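PDB 4UB9: molinate hydrolase, which probably hydrolyses the thiocarbamate herbicide molinate, as a zinc-binding member of the amidohydrolase family. Local coordinates for residues G92-G103 and G136-A147; Y123-L134 and R157-I168. All coordinates share one frame; numbering follows the deposited sequence.

Contact 1 (G92-G103 and G136-A147); sequences GLVNGNVHLLDG and GGVTTVFDTWNA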
loop_
_atom_site.group_PDB
_atom_site.type_symbol
_atom_site.label_atom_id
_atom_site.label_comp_id
_atom_site.label_asym_id
_atom_site.label_seq_id
_atom_site.Cartn_x
_atom_site.Cartn_y
_atom_site.Cartn_z
ATOM N N GLY A 92 10.969 20.594 41.953
ATOM C CA GLY A 92 9.984 20.092 40.990
ATOM C C GLY A 92 10.691 19.624 39.703
ATOM O O GLY A 92 11.565 20.328 39.159
ATOM N N LEU A 93 10.370 18.420 39.257
ATOM C CA LEU A 93 11.016 17.875 38.080
ATOM C C LEU A 93 10.541 18.607 36.822
ATOM O O LEU A 93 9.428 19.164 36.769
ATOM C CB LEU A 93 10.826 16.367 37.960
ATOM C CG LEU A 93 11.311 15.581 39.190
ATOM C CD1 LEU A 93 11.071 14.092 39.027
ATOM C CD2 LEU A 93 12.764 15.820 39.490
ATOM N N VAL A 94 11.403 18.561 35.808
ATOM C CA VAL A 94 11.214 19.345 34.578
ATOM C C VAL A 94 11.549 18.537 33.355
ATOM O O VAL A 94 12.634 17.937 33.250
ATOM C CB VAL A 94 12.105 20.609 34.582
ATOM C CG1 VAL A 94 11.862 21.444 33.329
ATOM C CG2 VAL A 94 11.842 21.453 35.827
ATOM N N ASN A 95 10.611 18.515 32.424
ATOM C CA ASN A 95 10.797 17.754 31.184
ATOM C C ASN A 95 10.951 18.730 30.039
ATOM O O ASN A 95 10.027 19.482 29.726
ATOM C CB ASN A 95 9.607 16.820 30.909
ATOM C CG ASN A 95 9.915 15.761 29.866
ATOM O OD1 ASN A 95 10.590 16.018 28.844
ATOM N ND2 ASN A 95 9.425 14.538 30.110
ATOM N N GLY A 96 12.078 18.630 29.349
ATOM C CA GLY A 96 12.410 19.558 28.259
ATOM C C GLY A 96 11.776 19.306 26.901
ATOM O O GLY A 96 11.931 20.106 25.982
ATOM N N ASN A 97 11.090 18.179 26.759
ATOM C CA ASN A 97 10.426 17.850 25.516
ATOM C C ASN A 97 9.374 16.790 25.659
ATOM O O ASN A 97 9.665 15.596 25.685
ATOM C CB ASN A 97 11.412 17.408 24.456
ATOM C CG ASN A 97 10.739 17.127 23.125
ATOM O OD1 ASN A 97 9.682 17.656 22.835
ATOM N ND2 ASN A 97 11.362 16.316 22.312
ATOM N N VAL A 98 8.142 17.247 25.694
ATOM C CA VAL A 98 6.978 16.371 25.633
ATOM C C VAL A 98 6.000 16.786 24.538
ATOM O O VAL A 98 6.114 17.850 23.939
ATOM C CB VAL A 98 6.178 16.367 26.968
ATOM C CG1 VAL A 98 7.090 16.053 28.126
ATOM C CG2 VAL A 98 5.475 17.700 27.180
ATOM N N HIS A 99 5.012 15.931 24.309
ATOM C CA HIS A 99 3.901 16.231 23.408
ATOM C C HIS A 99 2.596 15.832 24.085
ATOM O O HIS A 99 2.272 14.650 24.239
ATOM C CB HIS A 99 4.076 15.512 22.098
ATOM C CG HIS A 99 5.347 15.875 21.405
ATOM N ND1 HIS A 99 6.344 14.965 21.133
ATOM C CD2 HIS A 99 5.794 17.060 20.939
ATOM C CE1 HIS A 99 7.357 15.574 20.544
ATOM N NE2 HIS A 99 7.043 16.842 20.401
ATOM N N LEU A 100 1.840 16.848 24.458
ATOM C CA LEU A 100 0.632 16.688 25.235
ATOM C C LEU A 100 -0.594 16.239 24.406
ATOM O O LEU A 100 -1.586 15.773 24.977
ATOM C CB LEU A 100 0.335 17.969 26.016
ATOM C CG LEU A 100 1.496 18.309 26.992
ATOM C CD1 LEU A 100 1.285 19.641 27.686
ATOM C CD2 LEU A 100 1.703 17.228 28.071
ATOM N N LEU A 101 -0.518 16.407 23.079
ATOM C CA LEU A 101 -1.237 15.546 22.133
ATOM C C LEU A 101 -0.163 14.633 21.574
ATOM O O LEU A 101 0.870 15.108 21.091
ATOM C CB LEU A 101 -1.888 16.337 21.007
ATOM C CG LEU A 101 -3.083 17.228 21.370
ATOM C CD1 LEU A 101 -3.688 17.894 20.137
ATOM C CD2 LEU A 101 -4.156 16.419 22.069
ATOM N N ASP A 102 -0.388 13.327 21.625
ATOM C CA ASP A 102 0.702 12.339 21.484
ATOM C C ASP A 102 1.223 12.188 20.068
ATOM O O ASP A 102 0.725 11.418 19.263
ATOM C CB ASP A 102 0.254 10.966 21.999
ATOM C CG ASP A 102 1.402 9.983 22.124
ATOM O OD1 ASP A 102 2.486 10.183 21.502
ATOM O OD2 ASP A 102 1.234 9.037 22.907
ATOM N N GLY A 103 2.295 12.889 19.782
ATOM C CA GLY A 103 2.833 12.938 18.426
ATOM C C GLY A 103 3.584 11.706 17.988
ATOM O O GLY A 103 3.572 11.341 16.788
ATOM N N GLY A 136 3.897 12.041 37.944
ATOM C CA GLY A 136 5.296 11.588 38.021
ATOM C C GLY A 136 6.271 12.614 38.616
ATOM O O GLY A 136 7.484 12.488 38.475
ATOM N N GLY A 137 5.751 13.650 39.245
ATOM C CA GLY A 137 6.600 14.645 39.922
ATOM C C GLY A 137 7.093 15.799 39.042
ATOM O O GLY A 137 7.905 16.633 39.469
ATOM N N VAL A 138 6.593 15.844 37.811
ATOM C CA VAL A 138 7.031 16.845 36.858
ATOM C C VAL A 138 6.116 18.051 37.018
ATOM O O VAL A 138 4.941 17.977 36.701
ATOM C CB VAL A 138 7.001 16.323 35.430
ATOM C CG1 VAL A 138 7.373 17.434 34.433
ATOM C CG2 VAL A 138 7.931 15.144 35.280
ATOM N N THR A 139 6.670 19.143 37.511
ATOM C CA THR A 139 5.875 20.341 37.755
ATOM C C THR A 139 5.900 21.336 36.576
ATOM O O THR A 139 5.037 22.212 36.471
ATOM C CB THR A 139 6.355 21.062 39.013
ATOM O OG1 THR A 139 7.789 21.002 39.061
ATOM C CG2 THR A 139 5.764 20.389 40.265
ATOM N N THR A 140 6.891 21.192 35.699
ATOM C CA THR A 140 6.984 22.013 34.471
ATOM C C THR A 140 7.284 21.165 33.248
ATOM O O THR A 140 8.233 20.375 33.248
ATOM C CB THR A 140 8.055 23.108 34.583
ATOM O OG1 THR A 140 7.771 23.929 35.723
ATOM C CG2 THR A 140 8.080 23.987 33.341
ATOM N N VAL A 141 6.441 21.321 32.216
ATOM C CA VAL A 141 6.680 20.664 30.949
ATOM C C VAL A 141 6.865 21.652 29.807
ATOM O O VAL A 141 6.176 22.666 29.713
ATOM C CB VAL A 141 5.566 19.655 30.550
ATOM C CG1 VAL A 141 5.538 18.483 31.516
ATOM C CG2 VAL A 141 4.219 20.317 30.462
ATOM N N PHE A 142 7.771 21.298 28.920
ATOM C CA PHE A 142 8.028 22.059 27.696
ATOM C C PHE A 142 7.567 21.247 26.535
ATOM O O PHE A 142 8.162 20.208 26.181
ATOM C CB PHE A 142 9.502 22.383 27.592
ATOM C CG PHE A 142 9.940 23.366 28.606
ATOM C CD1 PHE A 142 9.809 24.720 28.387
ATOM C CD2 PHE A 142 10.438 22.947 29.823
ATOM C CE1 PHE A 142 10.209 25.660 29.350
ATOM C CE2 PHE A 142 10.824 23.865 30.781
ATOM C CZ PHE A 142 10.711 25.228 30.539
ATOM N N ASP A 143 6.468 21.709 25.957
ATOM C CA ASP A 143 5.828 21.056 24.819
ATOM C C ASP A 143 6.321 21.644 23.493
ATOM O O ASP A 143 6.118 22.797 23.174
ATOM C CB ASP A 143 4.315 21.150 24.910
ATOM C CG ASP A 143 3.605 20.433 23.753
ATOM O OD1 ASP A 143 3.988 20.646 22.561
ATOM O OD2 ASP A 143 2.630 19.690 24.021
ATOM N N THR A 144 6.900 20.772 22.717
ATOM C CA THR A 144 7.755 21.114 21.582
ATOM C C THR A 144 7.046 20.937 20.218
ATOM O O THR A 144 7.546 21.316 19.163
ATOM C CB THR A 144 8.975 20.202 21.769
ATOM O OG1 THR A 144 10.020 20.935 22.429
ATOM C CG2 THR A 144 9.427 19.610 20.593
ATOM N N TRP A 145 5.861 20.355 20.272
ATOM C CA TRP A 145 5.017 20.153 19.108
ATOM C C TRP A 145 3.607 19.767 19.530
ATOM O O TRP A 145 3.373 18.751 20.185
ATOM C CB TRP A 145 5.528 19.068 18.151
ATOM C CG TRP A 145 4.624 18.914 16.906
ATOM C CD1 TRP A 145 4.613 19.713 15.809
ATOM C CD2 TRP A 145 3.619 17.942 16.691
ATOM N NE1 TRP A 145 3.675 19.293 14.917
ATOM C CE2 TRP A 145 3.062 18.189 15.426
ATOM C CE3 TRP A 145 3.153 16.869 17.432
ATOM C CZ2 TRP A 145 2.054 17.406 14.888
ATOM C CZ3 TRP A 145 2.155 16.096 16.911
ATOM C CH2 TRP A 145 1.607 16.373 15.649
ATOM N N ASN A 146 2.675 20.593 19.116
ATOM C CA ASN A 146 1.301 20.450 19.494
ATOM C C ASN A 146 0.488 21.369 18.614
ATOM O O ASN A 146 1.052 22.149 17.847
ATOM C CB ASN A 146 1.127 20.830 20.955
ATOM C CG ASN A 146 -0.047 20.120 21.608
ATOM O OD1 ASN A 146 -1.113 19.954 21.011
ATOM N ND2 ASN A 146 0.148 19.696 22.844
ATOM N N ALA A 147 -0.827 21.287 18.748
ATOM C CA ALA A 147 -1.736 22.219 18.084
ATOM C C ALA A 147 -1.894 23.491 18.899
ATOM O O ALA A 147 -2.284 23.458 20.069
ATOM C CB ALA A 147 -3.078 21.590 17.866
#

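Contact 2 (Y123-L134 and R157-I168); sequences YKVIEEAAQIAL and RIASGAAEGARI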
loop_
_atom_site.group_PDB
_atom_site.type_symbol
_atom_site.label_atom_id
_atom_site.label_comp_id
_atom_site.label_asym_id
_atom_site.label_seq_id
_atom_site.Cartn_x
_atom_site.Cartn_y
_atom_site.Cartn_z
ATOM N N TYR A 123 -8.222 20.386 24.357
ATOM C CA TYR A 123 -7.622 21.094 25.489
ATOM C C TYR A 123 -7.671 20.238 26.756
ATOM O O TYR A 123 -6.758 20.301 27.584
ATOM C CB TYR A 123 -8.235 22.473 25.752
ATOM C CG TYR A 123 -9.648 22.517 26.319
ATOM C CD1 TYR A 123 -10.742 22.363 25.487
ATOM C CD2 TYR A 123 -9.874 22.689 27.668
ATOM C CE1 TYR A 123 -12.032 22.357 25.990
ATOM C CE2 TYR A 123 -11.162 22.741 28.183
ATOM C CZ TYR A 123 -12.242 22.576 27.334
ATOM O OH TYR A 123 -13.539 22.647 27.802
ATOM N N LYS A 124 -8.715 19.431 26.899
ATOM C CA LYS A 124 -8.827 18.532 28.076
ATOM C C LYS A 124 -7.884 17.367 27.987
ATOM O O LYS A 124 -7.383 16.890 28.992
ATOM C CB LYS A 124 -10.234 18.016 28.231
ATOM C CG LYS A 124 -11.176 19.073 28.748
ATOM C CD LYS A 124 -12.592 18.560 28.929
ATOM C CE LYS A 124 -13.435 19.664 29.524
ATOM N NZ LYS A 124 -14.866 19.497 29.184
ATOM N N VAL A 125 -7.649 16.896 26.765
ATOM C CA VAL A 125 -6.663 15.847 26.555
ATOM C C VAL A 125 -5.299 16.367 27.033
ATOM O O VAL A 125 -4.510 15.661 27.672
ATOM C CB VAL A 125 -6.551 15.458 25.080
ATOM C CG1 VAL A 125 -5.360 14.532 24.824
ATOM C CG2 VAL A 125 -7.832 14.813 24.630
ATOM N N ILE A 126 -5.013 17.611 26.677
ATOM C CA ILE A 126 -3.737 18.212 26.996
ATOM C C ILE A 126 -3.617 18.382 28.519
ATOM O O ILE A 126 -2.587 18.099 29.114
ATOM C CB ILE A 126 -3.564 19.547 26.265
ATOM C CG1 ILE A 126 -3.310 19.276 24.786
ATOM C CG2 ILE A 126 -2.386 20.339 26.839
ATOM C CD1 ILE A 126 -3.334 20.511 23.916
ATOM N N GLU A 127 -4.689 18.847 29.148
ATOM C CA GLU A 127 -4.707 18.981 30.636
ATOM C C GLU A 127 -4.507 17.640 31.317
ATOM O O GLU A 127 -3.662 17.509 32.200
ATOM C CB GLU A 127 -5.972 19.648 31.130
ATOM C CG GLU A 127 -5.993 21.120 30.739
ATOM C CD GLU A 127 -7.364 21.781 30.852
ATOM O OE1 GLU A 127 -8.313 21.120 31.337
ATOM O OE2 GLU A 127 -7.481 22.970 30.452
ATOM N N GLU A 128 -5.236 16.642 30.870
ATOM C CA GLU A 128 -5.054 15.255 31.382
ATOM C C GLU A 128 -3.572 14.821 31.286
ATOM O O GLU A 128 -3.005 14.265 32.231
ATOM C CB GLU A 128 -5.918 14.254 30.612
ATOM C CG GLU A 128 -5.750 12.794 31.022
ATOM C CD GLU A 128 -6.519 11.802 30.152
ATOM O OE1 GLU A 128 -6.702 12.090 28.951
ATOM O OE2 GLU A 128 -6.945 10.723 30.641
ATOM N N ALA A 129 -2.942 15.084 30.130
ATOM C CA ALA A 129 -1.542 14.681 29.930
ATOM C C ALA A 129 -0.601 15.458 30.863
ATOM O O ALA A 129 0.367 14.904 31.397
ATOM C CB ALA A 129 -1.124 14.883 28.499
ATOM N N ALA A 130 -0.912 16.734 31.070
ATOM C CA ALA A 130 -0.145 17.558 32.010
ATOM C C ALA A 130 -0.273 17.032 33.455
ATOM O O ALA A 130 0.656 17.097 34.253
ATOM C CB ALA A 130 -0.614 18.988 31.946
ATOM N N GLN A 131 -1.451 16.517 33.776
ATOM C CA GLN A 131 -1.709 15.928 35.107
ATOM C C GLN A 131 -0.954 14.636 35.277
ATOM O O GLN A 131 -0.467 14.339 36.356
ATOM C CB GLN A 131 -3.193 15.702 35.324
ATOM C CG GLN A 131 -3.930 17.007 35.486
ATOM C CD GLN A 131 -5.441 16.839 35.418
ATOM O OE1 GLN A 131 -5.975 15.758 35.556
ATOM N NE2 GLN A 131 -6.108 17.925 35.193
ATOM N N ILE A 132 -0.856 13.871 34.206
ATOM C CA ILE A 132 -0.082 12.653 34.246
ATOM C C ILE A 132 1.415 12.927 34.414
ATOM O O ILE A 132 2.120 12.181 35.063
ATOM C CB ILE A 132 -0.339 11.819 33.004
ATOM C CG1 ILE A 132 -1.744 11.234 33.116
ATOM C CG2 ILE A 132 0.685 10.694 32.865
ATOM C CD1 ILE A 132 -2.179 10.447 31.909
ATOM N N ALA A 133 1.891 14.029 33.859
ATOM C CA ALA A 133 3.278 14.417 34.078
ATOM C C ALA A 133 3.470 14.776 35.552
ATOM O O ALA A 133 4.411 14.315 36.190
ATOM C CB ALA A 133 3.659 15.579 33.193
ATOM N N LEU A 134 2.532 15.571 36.057
ATOM C CA LEU A 134 2.511 16.004 37.454
ATOM C C LEU A 134 2.490 14.815 38.434
ATOM O O LEU A 134 3.224 14.784 39.437
ATOM C CB LEU A 134 1.332 16.899 37.715
ATOM C CG LEU A 134 1.288 17.586 39.080
ATOM C CD1 LEU A 134 2.559 18.346 39.388
ATOM C CD2 LEU A 134 0.094 18.531 39.169
ATOM N N ARG A 157 -5.332 27.991 31.254
ATOM C CA ARG A 157 -6.178 27.505 32.316
ATOM C C ARG A 157 -5.393 26.937 33.469
ATOM O O ARG A 157 -5.755 27.099 34.624
ATOM C CB ARG A 157 -7.172 26.494 31.775
ATOM C CG ARG A 157 -8.350 27.192 31.107
ATOM C CD ARG A 157 -9.182 26.265 30.228
ATOM N NE ARG A 157 -9.267 24.909 30.774
ATOM C CZ ARG A 157 -10.198 24.480 31.632
ATOM N NH1 ARG A 157 -11.129 25.294 32.083
ATOM N NH2 ARG A 157 -10.171 23.229 32.067
ATOM N N ILE A 158 -4.321 26.228 33.171
ATOM C CA ILE A 158 -3.466 25.705 34.250
ATOM C C ILE A 158 -2.725 26.849 34.945
ATOM O O ILE A 158 -2.661 26.926 36.153
ATOM C CB ILE A 158 -2.453 24.697 33.723
ATOM C CG1 ILE A 158 -3.177 23.443 33.295
ATOM C CG2 ILE A 158 -1.389 24.385 34.781
ATOM C CD1 ILE A 158 -2.313 22.448 32.535
ATOM N N ALA A 159 -2.201 27.761 34.154
ATOM C CA ALA A 159 -1.499 28.928 34.705
ATOM C C ALA A 159 -2.382 29.817 35.581
ATOM O O ALA A 159 -1.889 30.426 36.534
ATOM C CB ALA A 159 -0.873 29.781 33.595
ATOM N N SER A 160 -3.656 29.932 35.227
ATOM C CA SER A 160 -4.602 30.796 35.968
ATOM C C SER A 160 -5.279 30.031 37.127
ATOM O O SER A 160 -6.068 30.591 37.852
ATOM C CB SER A 160 -5.697 31.296 35.043
ATOM O OG SER A 160 -6.644 30.236 34.863
ATOM N N GLY A 161 -4.993 28.748 37.279
ATOM C CA GLY A 161 -5.589 27.980 38.347
ATOM C C GLY A 161 -6.950 27.382 38.045
ATOM O O GLY A 161 -7.491 26.645 38.864
ATOM N N ALA A 162 -7.480 27.628 36.863
ATOM C CA ALA A 162 -8.752 26.995 36.451
ATOM C C ALA A 162 -8.676 25.476 36.257
ATOM O O ALA A 162 -9.697 24.787 36.225
ATOM C CB ALA A 162 -9.270 27.624 35.176
ATOM N N ALA A 163 -7.466 24.968 36.093
ATOM C CA ALA A 163 -7.288 23.541 35.875
ATOM C C ALA A 163 -5.989 23.057 36.473
ATOM O O ALA A 163 -5.015 23.789 36.601
ATOM C CB ALA A 163 -7.319 23.224 34.401
ATOM N N GLU A 164 -6.000 21.779 36.778
ATOM C CA GLU A 164 -4.875 21.102 37.388
ATOM C C GLU A 164 -3.854 20.590 36.348
ATOM O O GLU A 164 -4.205 20.227 35.233
ATOM C CB GLU A 164 -5.410 19.928 38.207
ATOM C CG GLU A 164 -4.359 19.048 38.866
ATOM C CD GLU A 164 -3.652 19.766 40.009
ATOM O OE1 GLU A 164 -2.789 20.627 39.734
ATOM O OE2 GLU A 164 -3.949 19.460 41.196
ATOM N N GLY A 165 -2.588 20.571 36.750
ATOM C CA GLY A 165 -1.523 19.971 35.948
ATOM C C GLY A 165 -0.173 20.635 36.069
ATOM O O GLY A 165 -0.050 21.727 36.568
ATOM N N ALA A 166 0.834 19.984 35.542
ATOM C CA ALA A 166 2.126 20.617 35.353
ATOM C C ALA A 166 1.957 21.907 34.580
ATOM O O ALA A 166 1.066 22.008 33.729
ATOM C CB ALA A 166 3.083 19.696 34.601
ATOM N N ARG A 167 2.777 22.920 34.888
ATOM C CA ARG A 167 2.686 24.125 34.092
ATOM C C ARG A 167 3.342 23.853 32.734
ATOM O O ARG A 167 4.284 23.049 32.589
ATOM C CB ARG A 167 3.227 25.371 34.763
ATOM C CG ARG A 167 4.704 25.567 34.714
ATOM C CD ARG A 167 5.091 26.916 35.326
ATOM N NE ARG A 167 4.749 26.969 36.734
ATOM C CZ ARG A 167 5.309 26.250 37.710
ATOM N NH1 ARG A 167 6.315 25.411 37.480
ATOM N NH2 ARG A 167 4.867 26.388 38.960
ATOM N N ILE A 168 2.776 24.510 31.753
ATOM C CA ILE A 168 3.112 24.316 30.367
ATOM C C ILE A 168 3.727 25.539 29.744
ATOM O O ILE A 168 3.243 26.649 29.894
ATOM C CB ILE A 168 1.867 24.016 29.553
ATOM C CG1 ILE A 168 1.181 22.772 30.071
ATOM C CG2 ILE A 168 2.235 23.794 28.079
ATOM C CD1 ILE A 168 -0.171 22.538 29.430
#

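Contact 1 (G92-G103 and G136-A147)
Leu93 to Val98 pair in parallel with Val138 to Asp143 as neighbouring strands in the TIM-barrel-type core of this amidohydrolase; helix 122-135 lies in the connection between them, making a beta-alpha-beta crossover without further strands. Asn95 N donates to Thr140 O (3.1 Å), and Asn95 O accepts from Phe142 N almost in line with its C=O bond. Two beta bulges shift the register, one between Leu93 and Val94, the other between Asn95 and Val98. Beside the Val94-Thr140 bridge, Val94 CG1 touches Phe142 CE2 at the ring edge (3.7 Å), while Val98 CG2 packs crosswise on Val141 CB. Within the second bulge, the side chain of Asn97, bonded to Asp373, comes about 6 Å from the zinc ion. At the strand ends Asp143 takes over from the backbone pairing. Its CG stands anti to the backbone N (chi1 -178°), which carries the carboxylate across to Leu100, while OD1 closes an Asx turn with Trp145 N. With an alanine in place of Asp143, Leu100 N would probably lose its acceptor, Asn146 ND2 its mate and Trp145 N its Asx-turn partner. Leu100 N (3.0 Å) and Asn146 ND2 (2.7 Å) meet Asp143 OD2 from opposite faces of the carboxylate.

Contact 2 (Y123-L134 and R157-I168)
Ala130 offers a shallow hollow on helix 122-135, part of the helical layer outside the TIM-barrel-type sheet, and the chain leaving helix 148-159 packs against it on its way into strand 167-170. Gly165 passes close over the helix, its CA 4.1 Å from Gln131 CA; a side chain at this glycine would press on Ala130 CB. The closeness lets Ala166 N reach Ala130 O, which it meets from well above the carbonyl plane, while Leu134 N comes from the opposite face. On one side of this crossing, Ile158 CD1 fits against Ala130 CB (3.9 Å), and Ile168 CD1 lies near the same methyl and against Ile126 CG2. On the other, Leu134 sends CD2 over the backbone of Gly165 and up to Glu164 OE1, of a carboxylate salt-bridged to Arg472. Ala166 CB approaches Ala133 CB. Gln131, extended beyond CG, crosses Glu164 with CG near its carbonyl O, and NE2 donates to Glu164 O from above the carbonyl plane (3.0 Å); OE1 turns to Leu481 N. Toward the start of the helix, Glu127 and Arg157 cross at about a right angle. The arginine bends at chi3 (35°) and presents NE and NH2 side-on: NE meets the syn lone pair of OE2 (2.7 Å) and NH2 reaches OE1 (2.9 Å), with the two flat groups nearly coplanar. This double grip probably fixes the carboxylate's rotation. Ala163 CB packs beside the same carboxylate, and Tyr123 CE2 lies over one guanidinium face, the ring nearly upright to it at 82°. Tyr123 OH bonds Val494 O of the second subunit, placing this end at a subunit interface. Behind the apolar patch stands strand 138-143, where Val141 meets both Ala133 and Ile168, while Val467 of strand 464-469 packs on Leu134.

Contact 1 lies at the centre of the chain, whereas contact 2, its centre about 10 Å away, forms part of the layer around the barrel; it too is largely buried, with one end at the second subunit. Strand 138-143 belongs to contact 1 and pairs with strand 167-170, which enters contact 2, through Val141 N and Arg167 O (2.8 Å). Arg167 also bonds Thr140 OG1, and Leu101 packs on Val125. Their chemistry differs accordingly: contact 1 is mainly parallel backbone pairing and leads toward the zinc site, while contact 2, away from that site, combines alanines, isoleucines and a leucine with a salt bridge and hydrogen bonds to the backbone.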